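Local coordinates for ABC sugar transporter, periplasmic sugar binding protein (Legionella pneumophila subsp. pneumophila, PDB 3ROT) that probably binds carbohydrate as the periplasmic component of an ABC sugar importer, at residues 130-134 and 182-188; 175-180 and 202-206. All blocks are in the same frame, centred on the assembly; numbering follows the deposited sequence.

Both contacts lie in the lobe built on the five-stranded parallel sheet and use helix 172-185. After building most of the six-stranded lobe, the chain reaches strand 132-137, then helix 143-158 and strand 162-167, before entering helix 172-185. Interaction 1 closes this 47-residue excursion by setting the C-terminal end of the helix and the turn after it against the start of strand 132-137. Interaction 2 begins earlier on the same helix and closes a shorter loop of 21 residues, through strand 191-194, to helix 197-208. The two loops therefore cross. Together they tie helix 172-185 to the sheet beneath it and to the next helix beside it.

Interaction 1 (130-134 and 182-188); sequences AKRAL and YFKIHPE
R132 and Y182 each carry CG anti to the backbone N (chi1 -173° and -169°), which directs the extended arginine and the tyrosine ring at one another between strand 132-137 and the end of helix 172-185. This is the helix-on-sheet packing of an alpha/beta periplasmic binding protein lobe: the helix belongs to the beta-alpha-beta crossover from strand 162-167 to strand 191-194 and passes over strand 132-137, which lies between them. R132 NE donates to Y182 OH over 3.1 Å with an N-H...O angle of 149°, the hydroxyl sitting near the guanidinium edge but tilted from its plane. The imidazole of H186, just beyond the helix, lies almost parallel to the guanidinium, with CD2 over one of its faces and 3.2 Å from R132 NH2. H186 NE2 comes close to the same nitrogen, yet the angle is too poor for a hydrogen bond. E188 OE2 lies 4.1 Å from R132 NH1, well off the guanidinium plane, and would contribute at most a long-range charge attraction and no salt bridge.

Deeper in, the L134 and Y182 side chains run antiparallel, with L134 CD1 over the ring. L134 CD2 also meets the edge of the F183 ring, 3.9 Å from CE1, while F215 meets F183 edge-to-face. Y182 is sandwiched: H186 ND1 lies toward the rim of one face, and on the opposite face L134 CD1 makes a CH-pi contact, 3.5 Å from the ring centroid and almost on the ring normal.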
loop_
_atom_site.group_PDB
_atom_site.type_symbol
_atom_site.label_atom_id
_atom_site.label_comp_id
_atom_site.label_asym_id
_atom_site.label_seq_id
_atom_site.Cartn_x
_atom_site.Cartn_y
_atom_site.Cartn_z
ATOM N N ALA A 130 -31.080 -3.847 -2.062
ATOM C CA ALA A 130 -30.417 -2.650 -2.587
ATOM C C ALA A 130 -31.305 -1.396 -2.610
ATOM O O ALA A 130 -32.390 -1.399 -3.196
ATOM C CB ALA A 130 -29.882 -2.933 -3.996
ATOM N N LYS A 131 -30.818 -0.325 -1.982
ATOM C CA LYS A 131 -31.529 0.951 -1.907
ATOM C C LYS A 131 -30.739 2.064 -2.592
ATOM O O LYS A 131 -31.273 2.806 -3.415
ATOM C CB LYS A 131 -31.747 1.363 -0.446
ATOM C CG LYS A 131 -32.572 0.401 0.387
ATOM C CD LYS A 131 -34.048 0.440 -0.000
ATOM C CE LYS A 131 -34.876 -0.464 0.912
ATOM N NZ LYS A 131 -34.773 -0.059 2.345
ATOM N N ARG A 132 -29.463 2.171 -2.232
ATOM C CA ARG A 132 -28.591 3.199 -2.768
ATOM C C ARG A 132 -27.142 2.697 -2.809
ATOM O O ARG A 132 -26.636 2.157 -1.819
ATOM C CB ARG A 132 -28.683 4.440 -1.883
ATOM C CG ARG A 132 -27.960 5.665 -2.410
ATOM C CD ARG A 132 -27.936 6.769 -1.354
ATOM N NE ARG A 132 -27.645 8.079 -1.933
ATOM C CZ ARG A 132 -28.522 8.803 -2.625
ATOM N NH1 ARG A 132 -29.755 8.353 -2.824
ATOM N NH2 ARG A 132 -28.163 9.977 -3.122
ATOM N N ALA A 133 -26.486 2.881 -3.951
ATOM C CA ALA A 133 -25.106 2.439 -4.130
ATOM C C ALA A 133 -24.135 3.592 -4.272
ATOM O O ALA A 133 -24.471 4.646 -4.814
ATOM C CB ALA A 133 -24.990 1.542 -5.353
ATOM N N LEU A 134 -22.918 3.370 -3.793
ATOM C CA LEU A 134 -21.865 4.366 -3.873
ATOM C C LEU A 134 -20.701 3.740 -4.638
ATOM O O LEU A 134 -20.279 2.628 -4.322
ATOM C CB LEU A 134 -21.431 4.766 -2.465
ATOM C CG LEU A 134 -20.323 5.802 -2.299
ATOM C CD1 LEU A 134 -20.799 7.167 -2.792
ATOM C CD2 LEU A 134 -19.916 5.865 -0.815
ATOM N N TYR A 182 -20.026 10.934 3.230
ATOM C CA TYR A 182 -21.148 10.555 2.383
ATOM C C TYR A 182 -22.214 9.786 3.156
ATOM O O TYR A 182 -23.409 10.044 3.001
ATOM C CB TYR A 182 -20.669 9.705 1.205
ATOM C CG TYR A 182 -21.737 9.493 0.156
ATOM C CD1 TYR A 182 -21.912 10.408 -0.884
ATOM C CD2 TYR A 182 -22.605 8.405 0.227
ATOM C CE1 TYR A 182 -22.924 10.245 -1.824
ATOM C CE2 TYR A 182 -23.621 8.234 -0.707
ATOM C CZ TYR A 182 -23.776 9.158 -1.729
ATOM O OH TYR A 182 -24.786 8.999 -2.652
ATOM N N PHE A 183 -21.795 8.831 3.981
ATOM C CA PHE A 183 -22.763 8.064 4.752
ATOM C C PHE A 183 -23.500 8.919 5.787
ATOM O O PHE A 183 -24.651 8.631 6.132
ATOM C CB PHE A 183 -22.091 6.866 5.426
ATOM C CG PHE A 183 -22.032 5.648 4.546
ATOM C CD1 PHE A 183 -21.229 5.627 3.409
ATOM C CD2 PHE A 183 -22.822 4.541 4.825
ATOM C CE1 PHE A 183 -21.218 4.518 2.559
ATOM C CE2 PHE A 183 -22.820 3.434 3.990
ATOM C CZ PHE A 183 -22.014 3.422 2.852
ATOM N N LYS A 184 -22.840 9.968 6.274
ATOM C CA LYS A 184 -23.455 10.862 7.250
ATOM C C LYS A 184 -24.610 11.576 6.562
ATOM O O LYS A 184 -25.599 11.932 7.197
ATOM C CB LYS A 184 -22.441 11.892 7.757
ATOM C CG LYS A 184 -21.246 11.289 8.485
ATOM C CD LYS A 184 -20.117 12.304 8.640
ATOM C CE LYS A 184 -18.796 11.623 9.000
ATOM N NZ LYS A 184 -17.631 12.564 8.941
ATOM N N ILE A 185 -24.478 11.771 5.253
ATOM C CA ILE A 185 -25.506 12.440 4.474
ATOM C C ILE A 185 -26.509 11.451 3.887
ATOM O O ILE A 185 -27.698 11.764 3.768
ATOM C CB ILE A 185 -24.875 13.270 3.338
ATOM C CG1 ILE A 185 -23.920 14.309 3.933
ATOM C CG2 ILE A 185 -25.960 13.971 2.536
ATOM C CD1 ILE A 185 -23.170 15.128 2.903
ATOM N N HIS A 186 -26.037 10.262 3.520
ATOM C CA HIS A 186 -26.915 9.237 2.961
ATOM C C HIS A 186 -26.744 7.916 3.697
ATOM O O HIS A 186 -26.188 6.958 3.157
ATOM C CB HIS A 186 -26.633 9.032 1.467
ATOM C CG HIS A 186 -26.821 10.268 0.643
ATOM N ND1 HIS A 186 -25.829 11.210 0.475
ATOM C CD2 HIS A 186 -27.904 10.738 -0.022
ATOM C CE1 HIS A 186 -26.292 12.208 -0.258
ATOM N NE2 HIS A 186 -27.548 11.947 -0.571
ATOM N N PRO A 187 -27.233 7.846 4.944
ATOM C CA PRO A 187 -27.128 6.631 5.756
ATOM C C PRO A 187 -27.788 5.400 5.151
ATOM O O PRO A 187 -27.394 4.279 5.461
ATOM C CB PRO A 187 -27.761 7.044 7.087
ATOM C CG PRO A 187 -28.729 8.111 6.693
ATOM C CD PRO A 187 -27.943 8.905 5.681
ATOM N N GLU A 188 -28.780 5.605 4.289
ATOM C CA GLU A 188 -29.476 4.485 3.656
ATOM C C GLU A 188 -28.589 3.750 2.638
ATOM O O GLU A 188 -28.926 2.649 2.202
ATOM C CB GLU A 188 -30.765 4.960 2.963
ATOM C CG GLU A 188 -30.549 5.825 1.725
ATOM C CD GLU A 188 -30.260 7.281 2.052
ATOM O OE1 GLU A 188 -29.822 7.570 3.185
ATOM O OE2 GLU A 188 -30.465 8.139 1.165
#

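Interaction 2 (175-180 and 202-206); sequences VQSRVK and PLGQM
Q176 NE2 is gripped by two oxygens of helix 197-208. P202 O accepts over 3.0 Å in a nearly straight bond (N-H...O 172°), lying in the amide plane of Q176; the donor is tilted from the carbonyl plane. Q205 OE1 takes the second bond at 3.3 Å, more bent at 138°. Here NE2 lies in the carbonyl plane on a lone pair, and the two amide planes are turned about halfway to perpendicular. Together the bonds fix the rotation of the Q176 amide. Within its own helix P202 O also receives a weak bond from Q205 N, next to the kink at the proline. Q205 OE1 is bonded to T19 OG1, its stronger partner, and Q205 NE2 to P16 O, both of the second subunit, so the contact reaches the dimer interface.

Selenomethionine M206 runs antiparallel alongside Q176, bringing CG to 3.6 Å from Q176 NE2. Its SE rests 3.7 Å from K180 CD, and a bend at chi3 then swings CE toward V179 CG1, 4.0 Å away. At the other end of the contact, V175 CG1 packs on P202 CG at 3.7 Å. Y213 and F215 line the M206 side, while L203 faces strand 191-194. The short segments cross at -64° with their axes 9.6 Å apart; helices 172-185 and 197-208 belong to consecutive beta-alpha-beta crossovers on one face of the parallel sheet, as in a periplasmic binding protein lobe.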
loop_
_atom_site.group_PDB
_atom_site.type_symbol
_atom_site.label_atom_id
_atom_site.label_comp_id
_atom_site.label_asym_id
_atom_site.label_seq_id
_atom_site.Cartn_x
_atom_site.Cartn_y
_atom_site.Cartn_z
ATOM N N VAL A 175 -9.707 8.612 1.612
ATOM C CA VAL A 175 -10.759 7.688 1.188
ATOM C C VAL A 175 -11.742 7.476 2.342
ATOM O O VAL A 175 -12.961 7.537 2.162
ATOM C CB VAL A 175 -10.178 6.313 0.770
ATOM C CG1 VAL A 175 -11.305 5.357 0.445
ATOM C CG2 VAL A 175 -9.251 6.476 -0.436
ATOM N N GLN A 176 -11.209 7.227 3.532
ATOM C CA GLN A 176 -12.058 7.016 4.699
ATOM C C GLN A 176 -12.886 8.264 5.019
ATOM O O GLN A 176 -14.093 8.184 5.253
ATOM C CB GLN A 176 -11.206 6.646 5.905
ATOM C CG GLN A 176 -10.391 5.382 5.719
ATOM C CD GLN A 176 -9.630 5.010 6.971
ATOM O OE1 GLN A 176 -9.145 5.880 7.687
ATOM N NE2 GLN A 176 -9.510 3.713 7.237
ATOM N N SER A 177 -12.229 9.418 5.007
ATOM C CA SER A 177 -12.893 10.682 5.295
ATOM C C SER A 177 -14.087 10.924 4.391
ATOM O O SER A 177 -15.210 11.119 4.865
ATOM C CB SER A 177 -11.904 11.832 5.146
ATOM O OG SER A 177 -10.875 11.724 6.111
ATOM N N ARG A 178 -13.832 10.889 3.090
ATOM C CA ARG A 178 -14.852 11.120 2.086
ATOM C C ARG A 178 -15.991 10.107 2.124
ATOM O O ARG A 178 -17.139 10.454 1.848
ATOM C CB ARG A 178 -14.196 11.167 0.704
ATOM C CG ARG A 178 -13.096 12.236 0.603
ATOM C CD ARG A 178 -12.430 12.266 -0.767
ATOM N NE ARG A 178 -11.363 13.269 -0.835
ATOM C CZ ARG A 178 -10.563 13.453 -1.884
ATOM N NH1 ARG A 178 -10.692 12.709 -2.975
ATOM N NH2 ARG A 178 -9.624 14.386 -1.842
ATOM N N VAL A 179 -15.684 8.863 2.476
ATOM C CA VAL A 179 -16.711 7.829 2.565
ATOM C C VAL A 179 -17.605 8.086 3.770
ATOM O O VAL A 179 -18.827 8.016 3.675
ATOM C CB VAL A 179 -16.087 6.430 2.690
ATOM C CG1 VAL A 179 -17.173 5.388 2.935
ATOM C CG2 VAL A 179 -15.320 6.099 1.425
ATOM N N LYS A 180 -16.988 8.384 4.905
ATOM C CA LYS A 180 -17.742 8.654 6.124
ATOM C C LYS A 180 -18.648 9.865 5.939
ATOM O O LYS A 180 -19.795 9.850 6.369
ATOM C CB LYS A 180 -16.782 8.875 7.290
ATOM C CG LYS A 180 -15.997 7.623 7.627
ATOM C CD LYS A 180 -14.831 7.885 8.560
ATOM C CE LYS A 180 -15.290 8.263 9.951
ATOM N NZ LYS A 180 -14.119 8.350 10.861
ATOM N N PRO A 202 -8.505 0.908 2.485
ATOM C CA PRO A 202 -8.879 1.828 3.563
ATOM C C PRO A 202 -10.324 1.628 4.025
ATOM O O PRO A 202 -10.636 1.817 5.199
ATOM C CB PRO A 202 -8.608 3.208 2.959
ATOM C CG PRO A 202 -8.708 2.986 1.505
ATOM C CD PRO A 202 -8.049 1.654 1.299
ATOM N N LEU A 203 -11.201 1.232 3.106
ATOM C CA LEU A 203 -12.588 0.970 3.477
ATOM C C LEU A 203 -12.634 -0.290 4.358
ATOM O O LEU A 203 -13.316 -0.322 5.389
ATOM C CB LEU A 203 -13.453 0.766 2.235
ATOM C CG LEU A 203 -14.857 0.205 2.490
ATOM C CD1 LEU A 203 -15.611 1.115 3.448
ATOM C CD2 LEU A 203 -15.613 0.057 1.164
ATOM N N GLY A 204 -11.888 -1.318 3.960
ATOM C CA GLY A 204 -11.864 -2.555 4.730
ATOM C C GLY A 204 -11.384 -2.404 6.171
ATOM O O GLY A 204 -11.760 -3.181 7.055
ATOM N N GLN A 205 -10.538 -1.415 6.418
ATOM C CA GLN A 205 -10.039 -1.208 7.767
ATOM C C GLN A 205 -11.183 -0.756 8.669
ATOM O O GLN A 205 -11.255 -1.151 9.830
ATOM C CB GLN A 205 -8.909 -0.184 7.763
ATOM C CG GLN A 205 -8.182 -0.082 9.083
ATOM C CD GLN A 205 -6.982 0.833 9.004
ATOM O OE1 GLN A 205 -7.095 1.990 8.582
ATOM N NE2 GLN A 205 -5.823 0.325 9.408
HETATM N N MSE A 206 -12.088 0.056 8.128
HETATM C CA MSE A 206 -13.237 0.534 8.900
HETATM C C MSE A 206 -14.249 -0.596 9.119
HETATM O O MSE A 206 -14.877 -0.682 10.182
HETATM C CB MSE A 206 -13.920 1.704 8.180
HETATM C CG MSE A 206 -12.990 2.850 7.859
HETATM SE SE MSE A 206 -13.940 4.517 7.468
HETATM C CE MSE A 206 -14.736 4.013 5.794
#